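Local coordinates for sulfate adenylyltransferase (Allochromatium vinosum, PDB 4DNX) that catalyses the transfer of the adenylyl group of ATP to sulfate, giving adenosine 5'-phosphosulfate and diphosphate, at the interface of chains A and B. Numbering follows the deposited sequence. Chains: chain A/B, Sulfate adenylyltransferase.

Contact 1: the interface of chains A and B. Residues chain A 178-179, 181-182, 185; chain B 175, 178, 248.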
# COMPACT_ATOMS: atom_id res chain seq x y z
N ARG A 178 4.89 2.94 0.05
CA ARG A 178 4.68 2.60 1.48
C ARG A 178 5.03 3.77 2.36
O ARG A 178 5.96 4.51 2.07
CB ARG A 178 5.63 1.47 1.92
CG ARG A 178 5.26 0.19 1.32
CD ARG A 178 4.09 -0.47 2.04
NE ARG A 178 3.99 -1.82 1.51
CZ ARG A 178 3.50 -2.13 0.31
NH1 ARG A 178 2.98 -1.19 -0.50
NH2 ARG A 178 3.50 -3.40 -0.08
N THR A 179 4.29 3.92 3.44
CA THR A 179 4.65 4.87 4.47
C THR A 179 5.74 4.29 5.34
O THR A 179 5.93 3.06 5.38
CB THR A 179 3.43 5.20 5.38
OG1 THR A 179 2.97 4.00 6.03
CG2 THR A 179 2.30 5.83 4.53
N VAL A 181 5.45 4.27 8.46
CA VAL A 181 4.62 3.60 9.45
C VAL A 181 4.41 2.12 9.04
O VAL A 181 4.61 1.19 9.86
CB VAL A 181 3.25 4.33 9.62
CG1 VAL A 181 2.28 3.49 10.45
CG2 VAL A 181 3.47 5.77 10.20
N GLU A 182 4.07 1.90 7.77
CA GLU A 182 3.74 0.52 7.33
C GLU A 182 5.02 -0.31 7.16
O GLU A 182 4.98 -1.53 7.46
CB GLU A 182 2.95 0.55 6.03
CG GLU A 182 2.47 -0.85 5.51
CD GLU A 182 1.65 -1.71 6.53
OE1 GLU A 182 1.10 -1.19 7.54
OE2 GLU A 182 1.53 -2.94 6.28
N HIS A 185 5.81 -1.54 10.62
CA HIS A 185 4.89 -2.63 11.02
C HIS A 185 5.32 -3.95 10.39
O HIS A 185 5.36 -4.96 11.10
CB HIS A 185 3.47 -2.31 10.54
CG HIS A 185 2.79 -1.25 11.35
ND1 HIS A 185 1.84 -0.40 10.81
CD2 HIS A 185 2.93 -0.89 12.64
CE1 HIS A 185 1.42 0.43 11.75
NE2 HIS A 185 2.04 0.14 12.87
N ASP B 175 -2.37 2.22 4.62
CA ASP B 175 -1.47 1.18 5.10
C ASP B 175 -2.07 -0.21 5.08
O ASP B 175 -1.32 -1.20 5.26
CB ASP B 175 -1.01 1.48 6.51
CG ASP B 175 -0.11 2.74 6.59
OD1 ASP B 175 0.46 3.22 5.54
OD2 ASP B 175 0.09 3.24 7.73
N ARG B 178 -4.99 -3.48 0.15
CA ARG B 178 -3.98 -4.16 -0.67
C ARG B 178 -4.67 -4.76 -1.86
O ARG B 178 -5.78 -5.25 -1.75
CB ARG B 178 -3.41 -5.39 0.09
CG ARG B 178 -2.44 -5.07 1.19
CD ARG B 178 -1.08 -4.76 0.59
NE ARG B 178 -0.06 -4.46 1.58
CZ ARG B 178 0.03 -3.32 2.27
NH1 ARG B 178 -0.89 -2.35 2.13
NH2 ARG B 178 1.03 -3.15 3.13
N ARG B 248 -2.84 -5.51 14.88
CA ARG B 248 -1.35 -5.57 14.81
C ARG B 248 -0.67 -5.92 16.13
O ARG B 248 0.34 -6.61 16.13
CB ARG B 248 -0.76 -4.28 14.25
CG ARG B 248 -1.13 -4.04 12.81
CD ARG B 248 -0.30 -2.90 12.27
NE ARG B 248 -1.07 -2.09 11.34
CZ ARG B 248 -1.11 -2.31 10.03
NH1 ARG B 248 -0.43 -3.32 9.52
NH2 ARG B 248 -1.83 -1.51 9.24
O HOH W 1 1.75 2.34 3.32
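A:Glu182 and A:Thr179 meet B:Asp175, B:Arg178 and B:Arg248 in a polar, largely charged patch of a two-fold symmetric interface between identical chains. It helps hold the two subunits together; the structure alone does not show that this dimer is the working form. The carboxylate of A:Glu182 pairs with two arginines. A:Glu182 OE2 lies 3.2 Å from B:Arg178 NH2, a salt bridge rather than a hydrogen bond, since the N-H points elsewhere; the two planes are perpendicular. A:Glu182 OE1 forms a salt bridge with B:Arg248 NH1 at 3.3 Å. The A:Glu182 chain leaves with CG anti to the backbone N (chi1 -176°) and bends at chi2, which brings both oxygens between the arginines. B:Arg248 CD sits over the centre of the A:His185 ring, 3.6 Å from the ring centroid, and its guanidinium lies nearly parallel to that ring, 9° apart. An alanine in place of B:Arg248 would probably leave A:Glu182 OE1 without this charged mate and remove the packing over one face of A:His185. Nearby, A:Thr179 OG1 donates a 2.7 Å hydrogen bond to B:Asp175 OD1, coming from above the carboxylate plane. A:Thr179 OG1 also accepts from the backbone N of A:Glu182 at 2.9 Å. Water 1 joins B:Asp175 OD1 to the backbone N of A:Thr179. The two Arg178 guanidiniums come close, partly face to face; A:Glu182, paired with B:Arg178, probably offsets part of that residue's charge. In the fold, A:Thr179 lies just before helix 180-190, which carries A:Glu182 and A:His185. On the partner, B:Asp175 and B:Arg178 are in a loop, and B:Arg248 belongs to helix 240-254.

Contact 2: the interface of chains A and B. Residues chain A 171-172, 174-175; chain B 14, 16, 21, 166.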
# COMPACT_ATOMS: atom_id res chain seq x y z
N THR A 171 -1.18 6.86 -6.09
CA THR A 171 -2.11 6.57 -7.17
C THR A 171 -1.43 5.79 -8.31
O THR A 171 -2.02 4.86 -8.88
CB THR A 171 -2.70 7.90 -7.76
OG1 THR A 171 -3.25 8.66 -6.68
CG2 THR A 171 -3.86 7.57 -8.75
N ASP A 172 -0.20 6.17 -8.63
CA ASP A 172 0.45 5.57 -9.83
C ASP A 172 1.19 4.30 -9.46
O ASP A 172 1.51 3.52 -10.36
CB ASP A 172 1.47 6.51 -10.47
CG ASP A 172 0.82 7.73 -11.16
OD1 ASP A 172 -0.42 7.80 -11.18
OD2 ASP A 172 1.58 8.60 -11.67
N PRO A 174 0.47 1.83 -6.72
CA PRO A 174 -0.33 1.39 -5.54
C PRO A 174 0.26 0.20 -4.80
O PRO A 174 -0.01 0.09 -3.56
CB PRO A 174 -1.71 1.05 -6.11
CG PRO A 174 -1.41 0.64 -7.61
CD PRO A 174 -0.30 1.66 -7.97
N ASP A 175 1.00 -0.67 -5.48
CA ASP A 175 1.57 -1.87 -4.81
C ASP A 175 2.89 -1.63 -4.12
O ASP A 175 3.30 -2.42 -3.25
CB ASP A 175 1.70 -3.06 -5.78
CG ASP A 175 0.34 -3.58 -6.28
OD1 ASP A 175 -0.71 -3.32 -5.61
OD2 ASP A 175 0.30 -4.26 -7.32
N PHE B 14 -6.25 -2.69 -13.37
CA PHE B 14 -5.57 -1.43 -13.06
C PHE B 14 -4.51 -1.09 -14.11
O PHE B 14 -3.80 -1.98 -14.62
CB PHE B 14 -4.89 -1.50 -11.68
CG PHE B 14 -4.19 -0.20 -11.29
CD1 PHE B 14 -4.93 0.96 -11.02
CD2 PHE B 14 -2.79 -0.13 -11.28
CE1 PHE B 14 -4.26 2.16 -10.68
CE2 PHE B 14 -2.10 1.07 -10.98
CZ PHE B 14 -2.86 2.22 -10.65
N TYR B 16 -1.21 -0.19 -14.57
CA TYR B 16 0.06 -0.10 -13.86
C TYR B 16 1.12 0.75 -14.55
O TYR B 16 2.03 1.23 -13.90
CB TYR B 16 0.65 -1.52 -13.61
CG TYR B 16 0.04 -2.25 -12.44
CD1 TYR B 16 0.49 -1.99 -11.14
CD2 TYR B 16 -1.00 -3.20 -12.63
CE1 TYR B 16 -0.07 -2.65 -10.04
CE2 TYR B 16 -1.54 -3.89 -11.52
CZ TYR B 16 -1.09 -3.58 -10.24
OH TYR B 16 -1.57 -4.22 -9.12
N HIS B 21 -1.35 5.37 -17.79
CA HIS B 21 -2.31 5.83 -16.80
C HIS B 21 -2.55 7.33 -16.99
O HIS B 21 -3.70 7.78 -17.02
CB HIS B 21 -1.72 5.55 -15.41
CG HIS B 21 -2.63 5.89 -14.24
ND1 HIS B 21 -2.49 5.28 -13.01
CD2 HIS B 21 -3.62 6.81 -14.08
CE1 HIS B 21 -3.37 5.77 -12.16
NE2 HIS B 21 -4.06 6.72 -12.78
N PHE B 166 -8.35 3.22 -6.90
CA PHE B 166 -9.07 2.27 -6.04
C PHE B 166 -10.03 3.02 -5.12
O PHE B 166 -10.32 2.59 -4.00
CB PHE B 166 -8.08 1.39 -5.27
CG PHE B 166 -7.24 0.53 -6.17
CD1 PHE B 166 -7.83 -0.38 -7.04
CD2 PHE B 166 -5.84 0.66 -6.17
CE1 PHE B 166 -7.04 -1.16 -7.92
CE2 PHE B 166 -5.04 -0.13 -7.04
CZ PHE B 166 -5.65 -1.03 -7.91
O HOH W 2 -0.04 3.88 -12.85
O HOH W 3 2.53 1.00 -11.09
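A:Pro174 packs against B:Phe14 and B:Phe166, while A:Asp175 bonds to B:Tyr16. This is a mixed apolar and polar patch of the two-fold interface. A:Pro174 CG lies 3.5 Å from B:Phe14 CE2, and the proline CD is equally near that carbon. A:Pro174 CB meets B:Phe166 at the ring edge, in plane, 3.7 Å from CE2. The phenol of B:Tyr16 gives a direct hydrogen bond across the patch. B:Tyr16 OH donates to A:Asp175 OD2 at 2.6 Å, on the syn side of the carboxylate and 29° out of its plane. The A:Asp175 carboxylate stands at the edge of the tyrosine ring, the two planes turned 50° apart. B:His21 also belongs to the first shell. One face of its imidazole receives A:Asp172 OD1 near the rim, and B:His21 CE1 lies 3.9 Å from A:Thr171 CG2. With chi1 near -176° the B:His21 ring points away from its backbone N and reaches both residues.

Two waters extend the polar contacts, and both meet the backbone O of A:Asp172. Water 2 links that oxygen to B:His21 ND1, at 2.8 Å from the nitrogen. Water 3 links it to the backbone O of B:Tyr16, at 2.9 Å from the tyrosine oxygen. The carbonyl of A:Asp172 is thus tied to the partner at two points through solvent. Behind the contact, the aromatic groups of chain B brace one another. B:Phe14 CD2 lies 3.6 Å above the ring plane of B:Tyr16, over its centre. B:Phe166 in turn covers a face of B:Phe14 near the rim. This packing probably helps fix the surface that A:Pro174 meets.

Helix 167-172 ends with A:Thr171 and A:Asp172, and A:Pro174 and A:Asp175 follow in the loop. B:Phe14 and B:Tyr16 are in an N-terminal loop before helix 18-28, which holds B:His21. B:Phe166 lies between strand 155-163 and helix 167-172.

The C-alpha centres of contact 1 and contact 2 are about 17 Å apart, on the same two-fold interface. They share the segment between helices 167-172 and 180-190. Asp175 serves in both: its chain B copy is used in contact 1 and its chain A copy in contact 2. By the two-fold symmetry, each copy can therefore take part in both kinds of contact at once. Contact 1 supplies mainly charge pairing, whereas contact 2 adds aromatic and proline packing. The shared segment probably couples the N-terminal region and helix 18-28 with helices 180-190 and 240-254 across the two-fold, and likewise with the chains exchanged.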